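Local coordinates for protein peroxisomal acyl-coenzyme A oxidase 1 (PDB 1W07) that oxidises long- and medium-chain acyl-CoAs to 2-trans-enoyl-CoAs in peroxisomal beta-oxidation, using one FAD per subunit and reducing oxygen to hydrogen peroxide, at residues B[32-37]-B[82-87]; B[41-46]-B[610-615]; B[53-58]-B[633-638]; B[123-126]-B[130-133]. The protein carries 1 engineered substitution. One frame throughout, in Å; residues are numbered along the deposited sequence.

Contact 1 of 4, residues B[32-37]-B[82-87]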
loop_
_atom_site.group_PDB
_atom_site.type_symbol
_atom_site.label_atom_id
_atom_site.label_comp_id
_atom_site.label_asym_id
_atom_site.label_seq_id
_atom_site.Cartn_x
_atom_site.Cartn_y
_atom_site.Cartn_z
ATOM N N PHE B 32 -19.430 -23.979 -7.932
ATOM C CA PHE B 32 -18.094 -24.421 -8.305
ATOM C C PHE B 32 -18.012 -24.860 -9.761
ATOM O O PHE B 32 -17.083 -24.472 -10.488
ATOM C CB PHE B 32 -17.650 -25.586 -7.425
ATOM C CG PHE B 32 -16.383 -26.244 -7.894
ATOM C CD1 PHE B 32 -15.145 -25.621 -7.722
ATOM C CD2 PHE B 32 -16.429 -27.467 -8.548
ATOM C CE1 PHE B 32 -13.970 -26.214 -8.201
ATOM C CE2 PHE B 32 -15.267 -28.068 -9.033
ATOM C CZ PHE B 32 -14.035 -27.443 -8.861
ATOM N N GLU B 33 -18.976 -25.679 -10.178
ATOM C CA GLU B 33 -19.020 -26.208 -11.541
ATOM C C GLU B 33 -19.172 -25.124 -12.599
ATOM O O GLU B 33 -18.471 -25.126 -13.605
ATOM C CB GLU B 33 -20.172 -27.217 -11.672
ATOM C CG GLU B 33 -19.906 -28.553 -10.988
ATOM C CD GLU B 33 -20.993 -29.571 -11.248
ATOM O OE1 GLU B 33 -20.823 -30.742 -10.840
ATOM O OE2 GLU B 33 -22.031 -29.201 -11.845
ATOM N N VAL B 34 -20.103 -24.209 -12.375
ATOM C CA VAL B 34 -20.338 -23.140 -13.327
ATOM C C VAL B 34 -19.119 -22.223 -13.420
ATOM O O VAL B 34 -18.735 -21.779 -14.503
ATOM C CB VAL B 34 -21.579 -22.308 -12.931
ATOM C CG1 VAL B 34 -21.803 -21.206 -13.935
ATOM C CG2 VAL B 34 -22.807 -23.210 -12.872
ATOM N N SER B 35 -18.499 -21.943 -12.281
ATOM C CA SER B 35 -17.342 -21.067 -12.273
ATOM C C SER B 35 -16.137 -21.732 -12.932
ATOM O O SER B 35 -15.391 -21.100 -13.688
ATOM C CB SER B 35 -17.005 -20.680 -10.838
ATOM O OG SER B 35 -15.944 -19.761 -10.813
ATOM N N ASP B 36 -15.951 -23.014 -12.651
ATOM C CA ASP B 36 -14.826 -23.738 -13.211
ATOM C C ASP B 36 -14.927 -23.781 -14.731
ATOM O O ASP B 36 -13.935 -23.582 -15.429
ATOM C CB ASP B 36 -14.778 -25.152 -12.618
ATOM C CG ASP B 36 -13.647 -25.981 -13.176
ATOM O OD1 ASP B 36 -13.932 -26.929 -13.939
ATOM O OD2 ASP B 36 -12.466 -25.701 -12.860
ATOM N N ARG B 37 -16.134 -24.014 -15.235
ATOM C CA ARG B 37 -16.378 -24.091 -16.671
ATOM C C ARG B 37 -16.132 -22.754 -17.369
ATOM O O ARG B 37 -15.398 -22.680 -18.349
ATOM C CB ARG B 37 -17.821 -24.525 -16.925
ATOM C CG ARG B 37 -18.136 -24.850 -18.376
ATOM C CD ARG B 37 -19.625 -24.688 -18.633
ATOM N NE ARG B 37 -20.427 -25.310 -17.583
ATOM C CZ ARG B 37 -21.488 -24.735 -17.022
ATOM N NH1 ARG B 37 -21.871 -23.525 -17.413
ATOM N NH2 ARG B 37 -22.166 -25.365 -16.075
ATOM N N ASN B 82 -26.702 -18.172 -19.508
ATOM C CA ASN B 82 -27.725 -17.543 -18.684
ATOM C C ASN B 82 -27.115 -16.355 -17.946
ATOM O O ASN B 82 -25.945 -16.026 -18.148
ATOM C CB ASN B 82 -28.307 -18.540 -17.678
ATOM C CG ASN B 82 -27.250 -19.172 -16.799
ATOM O OD1 ASN B 82 -26.505 -18.481 -16.103
ATOM N ND2 ASN B 82 -27.185 -20.497 -16.821
ATOM N N GLU B 83 -27.900 -15.713 -17.087
ATOM C CA GLU B 83 -27.403 -14.549 -16.369
ATOM C C GLU B 83 -26.244 -14.888 -15.441
ATOM O O GLU B 83 -25.280 -14.129 -15.349
ATOM C CB GLU B 83 -28.528 -13.892 -15.574
ATOM C CG GLU B 83 -28.153 -12.540 -14.987
ATOM C CD GLU B 83 -29.314 -11.877 -14.284
ATOM O OE1 GLU B 83 -29.779 -12.428 -13.266
ATOM O OE2 GLU B 83 -29.769 -10.810 -14.752
ATOM N N GLU B 84 -26.332 -16.026 -14.760
ATOM C CA GLU B 84 -25.276 -16.439 -13.848
ATOM C C GLU B 84 -23.966 -16.627 -14.604
ATOM O O GLU B 84 -22.931 -16.072 -14.228
ATOM C CB GLU B 84 -25.666 -17.741 -13.147
ATOM C CG GLU B 84 -24.625 -18.266 -12.175
ATOM C CD GLU B 84 -25.065 -19.528 -11.464
ATOM O OE1 GLU B 84 -25.257 -20.568 -12.132
ATOM O OE2 GLU B 84 -25.224 -19.478 -10.225
ATOM N N GLU B 85 -24.017 -17.400 -15.684
ATOM C CA GLU B 85 -22.831 -17.660 -16.490
ATOM C C GLU B 85 -22.245 -16.369 -17.046
ATOM O O GLU B 85 -21.033 -16.197 -17.057
ATOM C CB GLU B 85 -23.169 -18.620 -17.636
ATOM C CG GLU B 85 -23.725 -19.951 -17.170
ATOM C CD GLU B 85 -24.301 -20.773 -18.312
ATOM O OE1 GLU B 85 -23.689 -21.792 -18.687
ATOM O OE2 GLU B 85 -25.363 -20.383 -18.835
ATOM N N ALA B 86 -23.105 -15.469 -17.511
ATOM C CA ALA B 86 -22.648 -14.196 -18.056
ATOM C C ALA B 86 -21.868 -13.419 -16.991
ATOM O O ALA B 86 -20.831 -12.812 -17.282
ATOM C CB ALA B 86 -23.834 -13.375 -18.551
ATOM N N GLY B 87 -22.369 -13.441 -15.759
ATOM C CA GLY B 87 -21.695 -12.763 -14.661
ATOM C C GLY B 87 -20.327 -13.377 -14.420
ATOM O O GLY B 87 -19.336 -12.661 -14.252
#
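Val-34 and Glu-85 mark the closest backbone approach of two helices of the N-terminal helical region, their CA atoms 6.8 Å apart. Helix segments 32-37 and 83-87 cross at -49°, with 9.9 Å between their axes, so side chains do most of the bridging. The second helix starts here with a capping box made by Asn-82 and Glu-85. Asn-82 OD1 takes the N-H of Glu-85 at 2.7 Å, and Glu-85 answers with its carboxylate.

The other carboxylate oxygen of Glu-85 serves the crossing. Its OE1 forms a salt bridge with Arg-37 NH1 at 2.8 Å, one guanidinium nitrogen meeting one oxygen while the two planes stand 86° apart. Arg-37 reaches it through a bend at chi3 (-46°), which brings Val-34 CA of its own helix over one face of the guanidinium, toward its rim. Beside this polar link Val-34 touches both glutamates: CG1 lies 4.0 Å from Glu-85 CG, and CG2 is 3.7 Å from Glu-84 OE1. That oxygen also takes a weak hydrogen bond from His-30 NE2. Glu-85 is thus held from two directions, which should limit the swing of its carboxylate: OE1 faces Arg-37 across the helix pair, while OE2 receives Asn-82 N at 2.7 Å on its anti side, nearly in line with the N-H.

Contact 2 of 4, residues B[41-46]-B[610-615]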
loop_
_atom_site.group_PDB
_atom_site.type_symbol
_atom_site.label_atom_id
_atom_site.label_comp_id
_atom_site.label_asym_id
_atom_site.label_seq_id
_atom_site.Cartn_x
_atom_site.Cartn_y
_atom_site.Cartn_z
ATOM N N LEU B 41 -13.238 -21.358 -20.049
ATOM C CA LEU B 41 -13.711 -20.782 -21.303
ATOM C C LEU B 41 -13.032 -19.436 -21.582
ATOM O O LEU B 41 -12.682 -19.129 -22.723
ATOM C CB LEU B 41 -15.220 -20.584 -21.239
ATOM C CG LEU B 41 -15.862 -20.009 -22.496
ATOM C CD1 LEU B 41 -15.756 -21.024 -23.626
ATOM C CD2 LEU B 41 -17.313 -19.663 -22.218
ATOM N N VAL B 42 -12.849 -18.629 -20.539
ATOM C CA VAL B 42 -12.214 -17.328 -20.706
ATOM C C VAL B 42 -10.717 -17.475 -20.936
ATOM O O VAL B 42 -10.155 -16.837 -21.827
ATOM C CB VAL B 42 -12.458 -16.414 -19.471
ATOM C CG1 VAL B 42 -11.639 -15.123 -19.594
ATOM C CG2 VAL B 42 -13.926 -16.069 -19.373
ATOM N N ALA B 43 -10.077 -18.320 -20.132
ATOM C CA ALA B 43 -8.637 -18.529 -20.230
ATOM C C ALA B 43 -8.183 -19.009 -21.601
ATOM O O ALA B 43 -7.119 -18.628 -22.086
ATOM C CB ALA B 43 -8.182 -19.513 -19.150
ATOM N N SER B 44 -8.996 -19.846 -22.227
ATOM C CA SER B 44 -8.664 -20.389 -23.535
ATOM C C SER B 44 -8.943 -19.448 -24.712
ATOM O O SER B 44 -8.540 -19.749 -25.831
ATOM C CB SER B 44 -9.420 -21.706 -23.742
ATOM O OG SER B 44 -10.824 -21.482 -23.729
ATOM N N ASP B 45 -9.609 -18.320 -24.476
ATOM C CA ASP B 45 -9.938 -17.374 -25.565
ATOM C C ASP B 45 -8.857 -16.298 -25.735
ATOM O O ASP B 45 -8.609 -15.506 -24.833
ATOM C CB ASP B 45 -11.289 -16.703 -25.293
ATOM C CG ASP B 45 -11.893 -16.045 -26.535
ATOM O OD1 ASP B 45 -11.134 -15.508 -27.372
ATOM O OD2 ASP B 45 -13.140 -16.041 -26.660
ATOM N N PRO B 46 -8.209 -16.251 -26.908
ATOM C CA PRO B 46 -7.153 -15.271 -27.197
ATOM C C PRO B 46 -7.578 -13.818 -26.987
ATOM O O PRO B 46 -6.779 -12.982 -26.574
ATOM C CB PRO B 46 -6.811 -15.553 -28.659
ATOM C CG PRO B 46 -7.125 -17.005 -28.806
ATOM C CD PRO B 46 -8.422 -17.137 -28.067
ATOM N N THR B 610 -7.175 -20.181 -12.253
ATOM C CA THR B 610 -6.385 -20.581 -13.418
ATOM C C THR B 610 -5.184 -19.629 -13.454
ATOM O O THR B 610 -5.226 -18.554 -12.847
ATOM C CB THR B 610 -7.154 -20.374 -14.748
ATOM O OG1 THR B 610 -7.405 -18.972 -14.931
ATOM C CG2 THR B 610 -8.488 -21.150 -14.755
ATOM N N ASP B 611 -4.117 -20.005 -14.153
ATOM C CA ASP B 611 -2.953 -19.134 -14.248
ATOM C C ASP B 611 -3.339 -17.879 -15.014
ATOM O O ASP B 611 -2.823 -16.785 -14.751
ATOM C CB ASP B 611 -1.805 -19.833 -14.972
ATOM C CG ASP B 611 -0.995 -20.731 -14.057
ATOM O OD1 ASP B 611 -1.107 -20.592 -12.821
ATOM O OD2 ASP B 611 -0.237 -21.563 -14.583
ATOM N N HIS B 612 -4.245 -18.037 -15.975
ATOM C CA HIS B 612 -4.694 -16.900 -16.767
ATOM C C HIS B 612 -5.335 -15.847 -15.867
ATOM O O HIS B 612 -5.060 -14.656 -16.012
ATOM C CB HIS B 612 -5.696 -17.345 -17.838
ATOM C CG HIS B 612 -6.331 -16.214 -18.585
ATOM N ND1 HIS B 612 -7.409 -15.512 -18.093
ATOM C CD2 HIS B 612 -6.027 -15.649 -19.778
ATOM C CE1 HIS B 612 -7.745 -14.565 -18.950
ATOM N NE2 HIS B 612 -6.920 -14.625 -19.981
ATOM N N TYR B 613 -6.180 -16.285 -14.934
ATOM C CA TYR B 613 -6.862 -15.350 -14.037
ATOM C C TYR B 613 -5.890 -14.708 -13.048
ATOM O O TYR B 613 -5.934 -13.495 -12.811
ATOM C CB TYR B 613 -7.968 -16.059 -13.263
ATOM C CG TYR B 613 -8.789 -15.132 -12.394
ATOM C CD1 TYR B 613 -9.567 -14.122 -12.962
ATOM C CD2 TYR B 613 -8.788 -15.265 -11.007
ATOM C CE1 TYR B 613 -10.325 -13.274 -12.169
ATOM C CE2 TYR B 613 -9.537 -14.428 -10.209
ATOM C CZ TYR B 613 -10.305 -13.440 -10.791
ATOM O OH TYR B 613 -11.085 -12.665 -9.982
ATOM N N LEU B 614 -5.016 -15.527 -12.468
ATOM C CA LEU B 614 -4.034 -15.038 -11.510
ATOM C C LEU B 614 -3.061 -14.084 -12.167
ATOM O O LEU B 614 -2.596 -13.136 -11.528
ATOM C CB LEU B 614 -3.254 -16.197 -10.877
ATOM C CG LEU B 614 -3.830 -16.876 -9.625
ATOM C CD1 LEU B 614 -2.848 -17.926 -9.107
ATOM C CD2 LEU B 614 -4.093 -15.831 -8.553
ATOM N N ASN B 615 -2.735 -14.360 -13.431
ATOM C CA ASN B 615 -1.821 -13.518 -14.210
ATOM C C ASN B 615 -0.569 -13.197 -13.401
ATOM O O ASN B 615 -0.178 -12.037 -13.292
ATOM C CB ASN B 615 -2.542 -12.227 -14.589
ATOM C CG ASN B 615 -1.839 -11.466 -15.686
ATOM O OD1 ASN B 615 -1.421 -12.048 -16.687
ATOM N ND2 ASN B 615 -1.732 -10.154 -15.523
#
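A chi1 of 173° sets CG of His-612 opposite its backbone N, and chi2 of -82° lays one ring face on Ala-43. Ala-43 CA sits over this face, 3.8 Å from the ring centroid and 18° off the normal, a CH-pi contact. Nearer the root of the side chain the methyl group takes over: Ala-43 CB is 3.5 Å from His-612 CB. Val-42 reaches the far end of the ring, its CG1 lying 4.0 Å from His-612 CE1.

The histidine belongs to the short helix 611-614, whose start is fixed by Thr-610: its OG1 accepts the N-H of Tyr-613 at 3.0 Å. The same OG1 lies 4.3 Å from Ala-43 CB. The contact therefore joins the C-terminal part of helix 29-43, in the N-terminal part of the chain, to a small helix of the C-terminal part. Replacing His-612 by an alanine would probably leave Ala-43 without its aromatic cover and the carbonyl of Phe-48, to which NE2 is hydrogen-bonded, without its mate. The chemistry implies a ring used in two ways, its face for the CA of Ala-43 and its NE2 for the carbonyl of Phe-48.

Contact 3 of 4, residues B[53-58]-B[633-638]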
loop_
_atom_site.group_PDB
_atom_site.type_symbol
_atom_site.label_atom_id
_atom_site.label_comp_id
_atom_site.label_asym_id
_atom_site.label_seq_id
_atom_site.Cartn_x
_atom_site.Cartn_y
_atom_site.Cartn_z
ATOM N N ARG B 53 -1.311 -6.372 -20.746
ATOM C CA ARG B 53 -2.051 -5.176 -20.389
ATOM C C ARG B 53 -1.173 -3.974 -20.029
ATOM O O ARG B 53 -1.492 -2.839 -20.392
ATOM C CB ARG B 53 -3.006 -5.518 -19.245
ATOM C CG ARG B 53 -4.045 -4.476 -18.944
ATOM C CD ARG B 53 -4.835 -4.890 -17.717
ATOM N NE ARG B 53 -5.866 -5.872 -18.005
ATOM C CZ ARG B 53 -6.476 -6.604 -17.076
ATOM N NH1 ARG B 53 -6.136 -6.472 -15.805
ATOM N NH2 ARG B 53 -7.446 -7.447 -17.415
ATOM N N ALA B 54 -0.067 -4.225 -19.334
ATOM C CA ALA B 54 0.848 -3.158 -18.939
ATOM C C ALA B 54 1.707 -2.636 -20.093
ATOM O O ALA B 54 2.411 -1.642 -19.941
ATOM C CB ALA B 54 1.746 -3.630 -17.796
ATOM N N ARG B 55 1.657 -3.295 -21.242
ATOM C CA ARG B 55 2.441 -2.846 -22.385
ATOM C C ARG B 55 1.585 -2.044 -23.386
ATOM O O ARG B 55 2.023 -1.733 -24.492
ATOM C CB ARG B 55 3.083 -4.053 -23.081
ATOM C CG ARG B 55 4.189 -4.730 -22.269
ATOM C CD ARG B 55 4.909 -5.766 -23.113
ATOM N NE ARG B 55 4.099 -6.961 -23.297
ATOM C CZ ARG B 55 4.021 -7.948 -22.411
ATOM N NH1 ARG B 55 4.709 -7.882 -21.277
ATOM N NH2 ARG B 55 3.251 -8.999 -22.657
ATOM N N LEU B 56 0.369 -1.689 -22.991
ATOM C CA LEU B 56 -0.525 -0.946 -23.878
ATOM C C LEU B 56 -0.648 0.515 -23.470
ATOM O O LEU B 56 -0.556 0.833 -22.286
ATOM C CB LEU B 56 -1.915 -1.609 -23.879
ATOM C CG LEU B 56 -2.009 -3.072 -24.357
ATOM C CD1 LEU B 56 -3.382 -3.629 -23.995
ATOM C CD2 LEU B 56 -1.759 -3.166 -25.867
ATOM N N SER B 57 -0.832 1.411 -24.442
ATOM C CA SER B 57 -1.006 2.827 -24.122
ATOM C C SER B 57 -2.442 2.977 -23.634
ATOM O O SER B 57 -3.236 2.041 -23.761
ATOM C CB SER B 57 -0.802 3.702 -25.368
ATOM O OG SER B 57 -1.796 3.420 -26.366
ATOM N N ARG B 58 -2.774 4.134 -23.065
ATOM C CA ARG B 58 -4.132 4.385 -22.583
ATOM C C ARG B 58 -5.114 4.082 -23.710
ATOM O O ARG B 58 -6.048 3.300 -23.539
ATOM C CB ARG B 58 -4.296 5.848 -22.151
ATOM C CG ARG B 58 -5.651 6.175 -21.485
ATOM C CD ARG B 58 -5.657 5.828 -19.996
ATOM N NE ARG B 58 -7.000 5.569 -19.458
ATOM C CZ ARG B 58 -7.896 6.487 -19.089
ATOM N NH1 ARG B 58 -7.642 7.794 -19.166
ATOM N NH2 ARG B 58 -9.074 6.086 -18.630
ATOM N N ALA B 633 10.371 -11.072 -19.166
ATOM C CA ALA B 633 11.245 -9.915 -19.355
ATOM C C ALA B 633 11.499 -9.649 -20.825
ATOM O O ALA B 633 11.500 -8.502 -21.262
ATOM C CB ALA B 633 12.568 -10.129 -18.636
ATOM N N LEU B 634 11.717 -10.718 -21.583
ATOM C CA LEU B 634 11.987 -10.594 -23.013
ATOM C C LEU B 634 10.842 -9.933 -23.796
ATOM O O LEU B 634 11.079 -9.365 -24.861
ATOM C CB LEU B 634 12.286 -11.976 -23.599
ATOM C CG LEU B 634 13.407 -12.771 -22.920
ATOM C CD1 LEU B 634 13.571 -14.126 -23.614
ATOM C CD2 LEU B 634 14.710 -11.973 -22.957
ATOM N N LYS B 635 9.618 -10.002 -23.266
ATOM C CA LYS B 635 8.459 -9.411 -23.935
ATOM C C LYS B 635 8.376 -7.899 -23.792
ATOM O O LYS B 635 7.626 -7.247 -24.514
ATOM C CB LYS B 635 7.153 -10.021 -23.408
ATOM C CG LYS B 635 6.979 -11.512 -23.676
ATOM C CD LYS B 635 5.689 -12.014 -23.033
ATOM C CE LYS B 635 5.570 -13.530 -23.094
ATOM N NZ LYS B 635 4.357 -13.990 -22.356
ATOM N N ASP B 636 9.121 -7.328 -22.851
ATOM C CA ASP B 636 9.075 -5.881 -22.676
ATOM C C ASP B 636 9.594 -5.184 -23.927
ATOM O O ASP B 636 10.604 -5.594 -24.507
ATOM C CB ASP B 636 9.918 -5.445 -21.468
ATOM C CG ASP B 636 9.543 -4.064 -20.976
ATOM O OD1 ASP B 636 10.141 -3.073 -21.443
ATOM O OD2 ASP B 636 8.624 -3.972 -20.130
ATOM N N PRO B 637 8.903 -4.116 -24.369
ATOM C CA PRO B 637 9.284 -3.351 -25.558
ATOM C C PRO B 637 10.706 -2.781 -25.478
ATOM O O PRO B 637 11.350 -2.583 -26.504
ATOM C CB PRO B 637 8.200 -2.271 -25.631
ATOM C CG PRO B 637 7.849 -2.055 -24.210
ATOM C CD PRO B 637 7.758 -3.477 -23.695
ATOM N N LEU B 638 11.187 -2.528 -24.259
ATOM C CA LEU B 638 12.535 -2.007 -24.052
ATOM C C LEU B 638 13.569 -3.043 -24.533
ATOM O O LEU B 638 14.724 -2.719 -24.796
ATOM C CB LEU B 638 12.742 -1.662 -22.571
ATOM C CG LEU B 638 13.695 -0.511 -22.244
ATOM C CD1 LEU B 638 13.403 0.709 -23.131
ATOM C CD2 LEU B 638 13.557 -0.155 -20.769
HETATM O O HOH W 1 6.906 -5.738 -19.692
HETATM O O HOH W 2 2.725 -11.295 -21.224
#
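This is a partly buried, water-assisted contact between a loop and a helix end with the turn after it, close to the subunit interface: Arg-55, between helices 29-43 and 58-78, lies against the end of helix 625-635 and the Asx turn that follows it. In that turn Asp-636 OD1 accepts the N-H of Leu-638 at 3.1 Å. Arg-55 approaches with its aliphatic part first. Its CD rests 3.4 Å from Lys-635 O and 3.7 Å from Pro-637 CD, so the methylenes pack on the Lys-635 carbonyl and the proline ring.

A bend at chi3 (-74°) then turns the guanidinium, and Lys-635 CB sits over the centre of one face, 3.8 Å above the plane. The two like charges stay apart, since the extended lysine chain carries NZ off to a salt bridge with Glu-632. Water fills in at the guanidinium edge, in its plane: one molecule binds NH2 and, weakly, Lys-635 NZ, while another links NH1 to Asp-636. With a leucine in place of Arg-55, both waters would probably lose their guanidinium partner and Lys-635 CB the flat group beneath it.

Asp-636 is chiefly committed across the dimer, its OD1 to Arg-58 and its OD2 to Thr-227, both of the second subunit. OD2 also accepts from the water beside NH1, at 2.5 Å; that water in turn accepts only a weak bond, 3.5 Å long, from Arg-55 NH1.

Contact 4 of 4, residues B[123-126]-B[130-133]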
loop_
_atom_site.group_PDB
_atom_site.type_symbol
_atom_site.label_atom_id
_atom_site.label_comp_id
_atom_site.label_asym_id
_atom_site.label_seq_id
_atom_site.Cartn_x
_atom_site.Cartn_y
_atom_site.Cartn_z
ATOM N N LEU B 123 -35.519 -0.438 -18.853
ATOM C CA LEU B 123 -34.827 -1.702 -18.633
ATOM C C LEU B 123 -34.877 -2.559 -19.895
ATOM O O LEU B 123 -33.996 -3.389 -20.132
ATOM C CB LEU B 123 -35.454 -2.468 -17.461
ATOM C CG LEU B 123 -35.299 -1.865 -16.059
ATOM C CD1 LEU B 123 -36.043 -2.730 -15.049
ATOM C CD2 LEU B 123 -33.822 -1.765 -15.693
ATOM N N SER B 124 -35.912 -2.369 -20.709
ATOM C CA SER B 124 -36.017 -3.136 -21.946
ATOM C C SER B 124 -34.866 -2.702 -22.852
ATOM O O SER B 124 -34.241 -3.525 -23.517
ATOM C CB SER B 124 -37.357 -2.875 -22.632
ATOM O OG SER B 124 -37.424 -1.545 -23.119
ATOM N N LEU B 125 -34.586 -1.401 -22.858
ATOM C CA LEU B 125 -33.492 -0.844 -23.652
ATOM C C LEU B 125 -32.139 -1.245 -23.063
ATOM O O LEU B 125 -31.248 -1.702 -23.782
ATOM C CB LEU B 125 -33.594 0.682 -23.693
ATOM C CG LEU B 125 -34.827 1.268 -24.379
ATOM C CD1 LEU B 125 -34.778 2.781 -24.267
ATOM C CD2 LEU B 125 -34.879 0.833 -25.841
ATOM N N ALA B 126 -31.997 -1.072 -21.752
ATOM C CA ALA B 126 -30.752 -1.388 -21.051
ATOM C C ALA B 126 -30.409 -2.871 -21.108
ATOM O O ALA B 126 -29.257 -3.245 -21.354
ATOM C CB ALA B 126 -30.843 -0.930 -19.595
ATOM N N GLN B 130 -29.577 -1.370 -25.990
ATOM C CA GLN B 130 -29.891 -0.428 -27.059
ATOM C C GLN B 130 -29.416 0.933 -26.561
ATOM O O GLN B 130 -29.377 1.921 -27.300
ATOM C CB GLN B 130 -31.395 -0.401 -27.346
ATOM C CG GLN B 130 -31.967 -1.744 -27.780
ATOM C CD GLN B 130 -33.437 -1.658 -28.125
ATOM O OE1 GLN B 130 -33.817 -1.019 -29.106
ATOM N NE2 GLN B 130 -34.275 -2.291 -27.313
ATOM N N ILE B 131 -29.064 0.960 -25.279
ATOM C CA ILE B 131 -28.515 2.142 -24.626
ATOM C C ILE B 131 -27.497 1.634 -23.600
ATOM O O ILE B 131 -27.571 0.486 -23.157
ATOM C CB ILE B 131 -29.582 2.967 -23.885
ATOM C CG1 ILE B 131 -30.160 2.153 -22.732
ATOM C CG2 ILE B 131 -30.681 3.385 -24.854
ATOM C CD1 ILE B 131 -31.006 2.970 -21.784
ATOM N N ILE B 132 -26.540 2.483 -23.246
ATOM C CA ILE B 132 -25.516 2.131 -22.272
ATOM C C ILE B 132 -25.540 3.220 -21.209
ATOM O O ILE B 132 -25.338 4.401 -21.502
ATOM C CB ILE B 132 -24.110 2.032 -22.938
ATOM C CG1 ILE B 132 -24.093 0.864 -23.925
ATOM C CG2 ILE B 132 -23.035 1.807 -21.883
ATOM C CD1 ILE B 132 -22.809 0.746 -24.723
ATOM N N GLY B 133 -25.805 2.821 -19.969
ATOM C CA GLY B 133 -25.895 3.796 -18.899
ATOM C C GLY B 133 -24.828 3.706 -17.832
ATOM O O GLY B 133 -24.140 2.691 -17.695
#
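Leu-125, in the last turns of helix 116-128, meets Ile-131 and Gln-130 from the chain that follows the helix, CB and CD1 going to the isoleucine and CD2 to the glutamine. Its CB packs first, 3.9 Å from Ile-131 CG1 and equally near that residue's CD1. From CB the side chain runs to CG, set anti to the carbonyl carbon (chi1 -64°), where it forks. Branch CD1 reaches Ile-131 CG2 at 4.2 Å. Branch CD2 goes to the glutamine instead, touching Gln-130 NE2 at 3.5 Å and the amide carbon CD at 3.7 Å. Ile-131 thus lines the CB and one methyl of the leucine, the Gln-130 amide the other methyl; the leucine crosses both side chains at about a right angle.

Ile-131 meets the helix with CG1 placed between its backbone N and carbonyl carbon (chi1 65°). From there CG1 comes within 3.8 Å of Ala-126 N and also borders the methyl group of Ala-126.

One backbone bond ties the two sides: Gln-130 N donates to Leu-125 O at 2.8 Å, with an N-H...O angle of 150°. It spans five residues, one more than an alpha-helical bond, and closes the chain back on the helix as it departs. Beyond it, Ile-132 hydrogen-bonds to Thr-184, and strand 133-136 enters the beta-sheet beside strand 185-194. The turn is thus the passage from the N-terminal helical domain into the middle beta-domain, a domain order characteristic of the acyl-CoA dehydrogenase and oxidase fold.

In the fold
Contacts 1 and 2 share helix 29-43, with centres 15 Å apart: its middle meets helix 83-93, its end the small helix 611-614. Contact 3 lies 19 Å from contact 2, centre to centre, where the loop after the same helix reaches the end of helix 625-635. Contacts 2 and 3 thus join the N-terminal and C-terminal parts of the chain, more than 560 residues apart in sequence, setting a helix end and a loop against C-terminal helices. Contact 4 is local, nested inside both of those long loops and following contact 1 in series; its centre is 36 Å from that of contact 3, yet both touch the second subunit of the homodimer.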